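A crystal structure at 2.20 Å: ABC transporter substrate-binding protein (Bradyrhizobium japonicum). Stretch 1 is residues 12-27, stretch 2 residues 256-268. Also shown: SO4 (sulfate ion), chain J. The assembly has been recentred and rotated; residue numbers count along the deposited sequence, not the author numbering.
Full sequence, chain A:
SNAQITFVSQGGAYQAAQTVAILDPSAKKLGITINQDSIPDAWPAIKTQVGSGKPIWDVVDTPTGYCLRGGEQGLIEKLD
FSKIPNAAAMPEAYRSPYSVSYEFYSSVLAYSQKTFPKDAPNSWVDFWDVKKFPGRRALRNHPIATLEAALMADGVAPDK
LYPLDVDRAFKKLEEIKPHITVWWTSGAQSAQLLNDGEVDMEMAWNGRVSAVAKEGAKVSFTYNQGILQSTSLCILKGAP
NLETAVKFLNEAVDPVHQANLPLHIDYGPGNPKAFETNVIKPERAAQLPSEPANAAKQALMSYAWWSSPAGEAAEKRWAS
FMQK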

# COMPACT_ATOMS: atom_id res chain seq x y z
N GLY A 12 3.01 1.77 -37.89
CA GLY A 12 1.87 1.11 -38.50
C GLY A 12 1.61 1.52 -39.95
O GLY A 12 2.54 1.96 -40.64
N ALA A 13 0.37 1.36 -40.41
CA ALA A 13 0.04 1.67 -41.80
C ALA A 13 0.33 3.14 -42.09
O ALA A 13 0.82 3.50 -43.17
N TYR A 14 0.02 3.99 -41.11
CA TYR A 14 0.24 5.43 -41.23
C TYR A 14 1.70 5.78 -41.53
O TYR A 14 1.98 6.49 -42.49
N GLN A 15 2.64 5.28 -40.73
CA GLN A 15 4.05 5.61 -40.97
C GLN A 15 4.57 4.95 -42.25
O GLN A 15 5.47 5.49 -42.91
N ALA A 16 4.04 3.79 -42.61
CA ALA A 16 4.48 3.15 -43.85
C ALA A 16 4.06 4.02 -45.04
O ALA A 16 4.79 4.15 -46.03
N ALA A 17 2.88 4.62 -44.94
CA ALA A 17 2.35 5.46 -46.01
C ALA A 17 3.18 6.73 -46.14
O ALA A 17 3.42 7.21 -47.25
N GLN A 18 3.60 7.28 -45.00
CA GLN A 18 4.45 8.46 -44.97
C GLN A 18 5.76 8.18 -45.66
O GLN A 18 6.34 9.04 -46.32
N THR A 19 6.25 6.96 -45.46
CA THR A 19 7.53 6.56 -45.99
C THR A 19 7.48 6.56 -47.51
O THR A 19 8.35 7.14 -48.17
N VAL A 20 6.45 5.94 -48.07
CA VAL A 20 6.31 5.87 -49.52
C VAL A 20 6.11 7.26 -50.13
O VAL A 20 6.77 7.63 -51.09
N ALA A 21 5.19 8.02 -49.54
CA ALA A 21 4.77 9.31 -50.08
C ALA A 21 5.74 10.44 -49.78
O ALA A 21 5.92 11.33 -50.61
N ILE A 22 6.35 10.42 -48.60
CA ILE A 22 7.07 11.59 -48.11
C ILE A 22 8.54 11.39 -47.73
O ILE A 22 9.40 12.11 -48.23
N LEU A 23 8.82 10.43 -46.85
CA LEU A 23 10.18 10.25 -46.36
C LEU A 23 11.16 9.85 -47.46
O LEU A 23 12.16 10.53 -47.69
N ASP A 24 10.88 8.76 -48.17
CA ASP A 24 11.78 8.29 -49.24
C ASP A 24 12.02 9.35 -50.32
O ASP A 24 13.17 9.61 -50.69
N PRO A 25 10.94 9.95 -50.85
CA PRO A 25 11.19 10.96 -51.89
C PRO A 25 11.97 12.16 -51.34
O PRO A 25 12.85 12.68 -52.03
N SER A 26 11.66 12.59 -50.13
CA SER A 26 12.40 13.69 -49.50
C SER A 26 13.87 13.37 -49.26
O SER A 26 14.75 14.19 -49.53
N ALA A 27 14.14 12.17 -48.75
CA ALA A 27 15.52 11.74 -48.52
C ALA A 27 16.30 11.68 -49.84
O ALA A 27 17.48 12.01 -49.90
N VAL A 256 3.58 18.40 -53.83
CA VAL A 256 3.57 17.10 -54.49
C VAL A 256 3.72 15.94 -53.52
O VAL A 256 2.93 15.00 -53.53
N HIS A 257 4.74 16.00 -52.66
CA HIS A 257 4.97 14.94 -51.69
C HIS A 257 3.72 14.77 -50.85
O HIS A 257 3.25 13.66 -50.60
N GLN A 258 3.17 15.90 -50.42
CA GLN A 258 1.95 15.94 -49.63
C GLN A 258 0.75 15.37 -50.37
O GLN A 258 -0.02 14.59 -49.81
N ALA A 259 0.57 15.75 -51.63
CA ALA A 259 -0.53 15.24 -52.43
C ALA A 259 -0.42 13.73 -52.60
O ALA A 259 -1.41 13.05 -52.88
N ASN A 260 0.78 13.19 -52.43
CA ASN A 260 0.97 11.75 -52.58
C ASN A 260 0.55 10.94 -51.37
O ASN A 260 0.31 9.73 -51.47
N LEU A 261 0.45 11.59 -50.21
CA LEU A 261 0.13 10.88 -48.98
C LEU A 261 -1.24 10.17 -49.03
O LEU A 261 -1.32 8.98 -48.75
N PRO A 262 -2.30 10.92 -49.39
CA PRO A 262 -3.65 10.34 -49.51
C PRO A 262 -3.77 9.34 -50.66
O PRO A 262 -4.84 8.76 -50.87
N LEU A 263 -2.71 9.15 -51.42
CA LEU A 263 -2.73 8.10 -52.42
C LEU A 263 -2.52 6.76 -51.71
O LEU A 263 -2.80 5.69 -52.27
N HIS A 264 -2.05 6.82 -50.47
CA HIS A 264 -1.61 5.62 -49.77
C HIS A 264 -2.36 5.37 -48.47
O HIS A 264 -2.28 4.29 -47.88
N ILE A 265 -3.10 6.38 -48.04
CA ILE A 265 -3.86 6.27 -46.81
C ILE A 265 -4.93 7.35 -46.77
O ILE A 265 -4.78 8.41 -47.38
N ASP A 266 -6.02 7.05 -46.08
CA ASP A 266 -7.21 7.90 -46.05
C ASP A 266 -7.06 9.13 -45.14
O ASP A 266 -7.95 9.44 -44.35
N TYR A 267 -5.94 9.83 -45.25
CA TYR A 267 -5.75 11.06 -44.48
C TYR A 267 -5.55 12.22 -45.44
O TYR A 267 -5.16 12.02 -46.58
N GLY A 268 -5.86 13.42 -44.97
CA GLY A 268 -5.78 14.60 -45.82
C GLY A 268 -4.41 15.24 -45.71
O GLY A 268 -3.73 15.09 -44.70

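Stretch 1 is helical and runs nearly antiparallel to the helical first part of stretch 2, which continues a helix begun earlier in the chain, with an angle of 163° between their directions and a closest axial approach of 7.9 Å. Ala 17 and Ala 21 both point toward the second stretch, and their methyls fit closely against it. The CB of Ala 21 lies 3.5 Å from CA of Leu 261 and 3.6 Å from C of Asn 260, so this methyl rests directly on backbone. One turn earlier, CB of Ala 17 touches CG2 of Ile 265 at 3.8 Å and CB of His 264 at 3.9 Å.

Leu 261 leaves its backbone sideways, but its t, p rotamer brings the end of the side chain back to the helix, where CD1 sits 4.1 Å from CB of Ala 17. Ile 22 behaves similarly from the other stretch: its m, t conformation extends CD1 to 3.8 Å from NE2 of Gln 258, while its CG1 lies 3.7 Å from O of His 257. Gln 258 itself starts away from the contact, and its m, m side chain folds back to meet Ile 22; its amide is hydrogen-bonded elsewhere in the structure.

Two histidines lie against the helix. His 264, chi1 m, points toward it and offers one ring face to Val 20, a t rotamer whose CG1 stands 3.7 Å from the ring centroid and 3.5 Å from CE1 of His 264. A weak hydrogen bond from ND1 of His 264 to O of Asn 260, 3.2 Å, ties the ring to its own stretch. His 257, also m at chi1, reaches Pro 25, whose CB is 3.8 Å from NE2 of His 257 in an off-centre CH-pi contact. ND1 of His 257 lies 3.4 Å from OG of Ser 26; that hydroxyl, with chi1 m, turns back to donate to O of Ile 22 at 2.8 Å.

At the opposite end of the contact, Ile 265 is extended in t, t, placing CD1 3.6 Å from CA of Tyr 14 and near the plane of that tyrosine's ring. Tyr 14 (chi1 t) and Tyr 267 (chi1 m) form an offset edge-to-face pair, with planes at 84°, centroids 5.8 Å apart and the edge of Tyr 267 toward the face of Tyr 14.

The contact is thus chiefly apolar, burying 661 Å² in total. A sulfate, probably from the crystallisation liquor, accepts a weak hydrogen bond at O2 from N of Asp 266, 2.8 Å away.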

# COMPACT_ATOMS: atom_id res chain seq x y z
CB ALA A 13 -1.40 1.35 -42.11
CB TYR A 14 -0.25 6.14 -39.96
CG TYR A 14 0.09 7.62 -39.87
CD1 TYR A 14 -0.12 8.48 -40.94
CD2 TYR A 14 0.59 8.15 -38.69
CE1 TYR A 14 0.19 9.83 -40.84
CE2 TYR A 14 0.89 9.49 -38.58
CZ TYR A 14 0.69 10.33 -39.65
OH TYR A 14 1.02 11.67 -39.51
CB GLN A 15 4.93 5.24 -39.77
CG GLN A 15 6.36 5.79 -39.84
CD GLN A 15 7.00 5.96 -38.46
OE1 GLN A 15 6.31 6.07 -37.44
NE2 GLN A 15 8.33 5.99 -38.42
CB ALA A 16 3.91 1.75 -43.98
CB ALA A 17 0.90 5.80 -45.75
CB GLN A 18 4.76 8.86 -43.53
CG GLN A 18 3.58 9.40 -42.74
CD GLN A 18 4.00 9.67 -41.31
OE1 GLN A 18 4.92 10.43 -41.08
NE2 GLN A 18 3.34 9.01 -40.35
CB THR A 19 7.94 5.18 -45.45
OG1 THR A 19 8.22 5.29 -44.05
CG2 THR A 19 9.18 4.63 -46.18
CB VAL A 20 5.14 4.99 -49.92
CG1 VAL A 20 4.96 5.03 -51.43
CG2 VAL A 20 5.37 3.57 -49.45
CB ALA A 21 3.40 9.68 -49.52
CB ILE A 22 6.32 12.25 -46.95
CG1 ILE A 22 4.98 12.80 -47.44
CG2 ILE A 22 7.17 13.34 -46.33
CD1 ILE A 22 4.17 13.44 -46.38
CB LEU A 23 10.20 9.26 -45.20
CG LEU A 23 9.21 9.60 -44.08
CD1 LEU A 23 9.32 8.62 -42.91
CD2 LEU A 23 9.41 11.03 -43.61
CB ASP A 24 11.28 7.00 -49.88
CG ASP A 24 11.64 5.76 -49.07
OD1 ASP A 24 12.38 5.90 -48.08
OD2 ASP A 24 11.19 4.66 -49.44
CB PRO A 25 9.77 11.37 -52.33
CG PRO A 25 8.87 10.23 -51.89
CD PRO A 25 9.50 9.71 -50.62
CB SER A 26 11.74 14.08 -48.17
OG SER A 26 10.48 14.69 -48.39
CB ALA A 27 15.54 10.40 -47.82
CB VAL A 256 4.67 17.00 -55.57
CG1 VAL A 256 4.65 15.63 -56.22
CG2 VAL A 256 4.48 18.09 -56.61
CB HIS A 257 6.17 15.26 -50.79
CG HIS A 257 7.48 15.27 -51.51
ND1 HIS A 257 8.63 15.80 -50.96
CD2 HIS A 257 7.83 14.80 -52.73
CE1 HIS A 257 9.63 15.67 -51.81
NE2 HIS A 257 9.17 15.06 -52.89
CB GLN A 258 1.68 17.38 -49.19
CG GLN A 258 2.53 17.83 -48.01
CD GLN A 258 1.88 17.51 -46.69
OE1 GLN A 258 0.69 17.79 -46.50
NE2 GLN A 258 2.63 16.90 -45.77
CB ALA A 259 -0.61 15.96 -53.81
CB ASN A 260 2.41 11.41 -52.97
CG ASN A 260 2.61 11.34 -54.47
OD1 ASN A 260 2.55 10.27 -55.07
ND2 ASN A 260 2.83 12.50 -55.10
CB LEU A 261 0.23 11.79 -47.75
CG LEU A 261 -0.15 11.08 -46.45
CD1 LEU A 261 0.74 9.88 -46.22
CD2 LEU A 261 -0.09 12.04 -45.27
CB PRO A 262 -4.53 11.56 -49.79
CG PRO A 262 -3.60 12.58 -50.33
CD PRO A 262 -2.31 12.37 -49.60
CB LEU A 263 -1.67 8.32 -53.49
CG LEU A 263 -1.88 9.53 -54.40
CD1 LEU A 263 -0.94 9.45 -55.61
CD2 LEU A 263 -3.31 9.58 -54.87
CB HIS A 264 -0.10 5.67 -49.55
CG HIS A 264 0.68 5.58 -50.83
ND1 HIS A 264 1.35 6.66 -51.37
CD2 HIS A 264 0.87 4.55 -51.69
CE1 HIS A 264 1.92 6.29 -52.51
NE2 HIS A 264 1.65 5.02 -52.72
CB ILE A 265 -2.94 6.34 -45.57
CG1 ILE A 265 -3.67 5.80 -44.33
CG2 ILE A 265 -2.39 7.76 -45.38
CD1 ILE A 265 -2.76 5.62 -43.14
CB ASP A 266 -8.41 7.06 -45.60
CG ASP A 266 -9.73 7.75 -45.85
OD1 ASP A 266 -9.82 8.50 -46.85
OD2 ASP A 266 -10.68 7.55 -45.05
CB TYR A 267 -4.58 10.92 -43.51
CG TYR A 267 -4.84 9.87 -42.45
CD1 TYR A 267 -6.11 9.74 -41.89
CD2 TYR A 267 -3.84 9.00 -42.02
CE1 TYR A 267 -6.37 8.77 -40.92
CE2 TYR A 267 -4.10 8.02 -41.04
CZ TYR A 267 -5.37 7.92 -40.50
OH TYR A 267 -5.66 6.97 -39.54
S SO4 J . -7.31 3.71 -47.27
O1 SO4 J . -6.31 3.96 -48.31
O2 SO4 J . -6.95 4.46 -46.07
O3 SO4 J . -8.62 4.14 -47.76
O4 SO4 J . -7.35 2.29 -46.94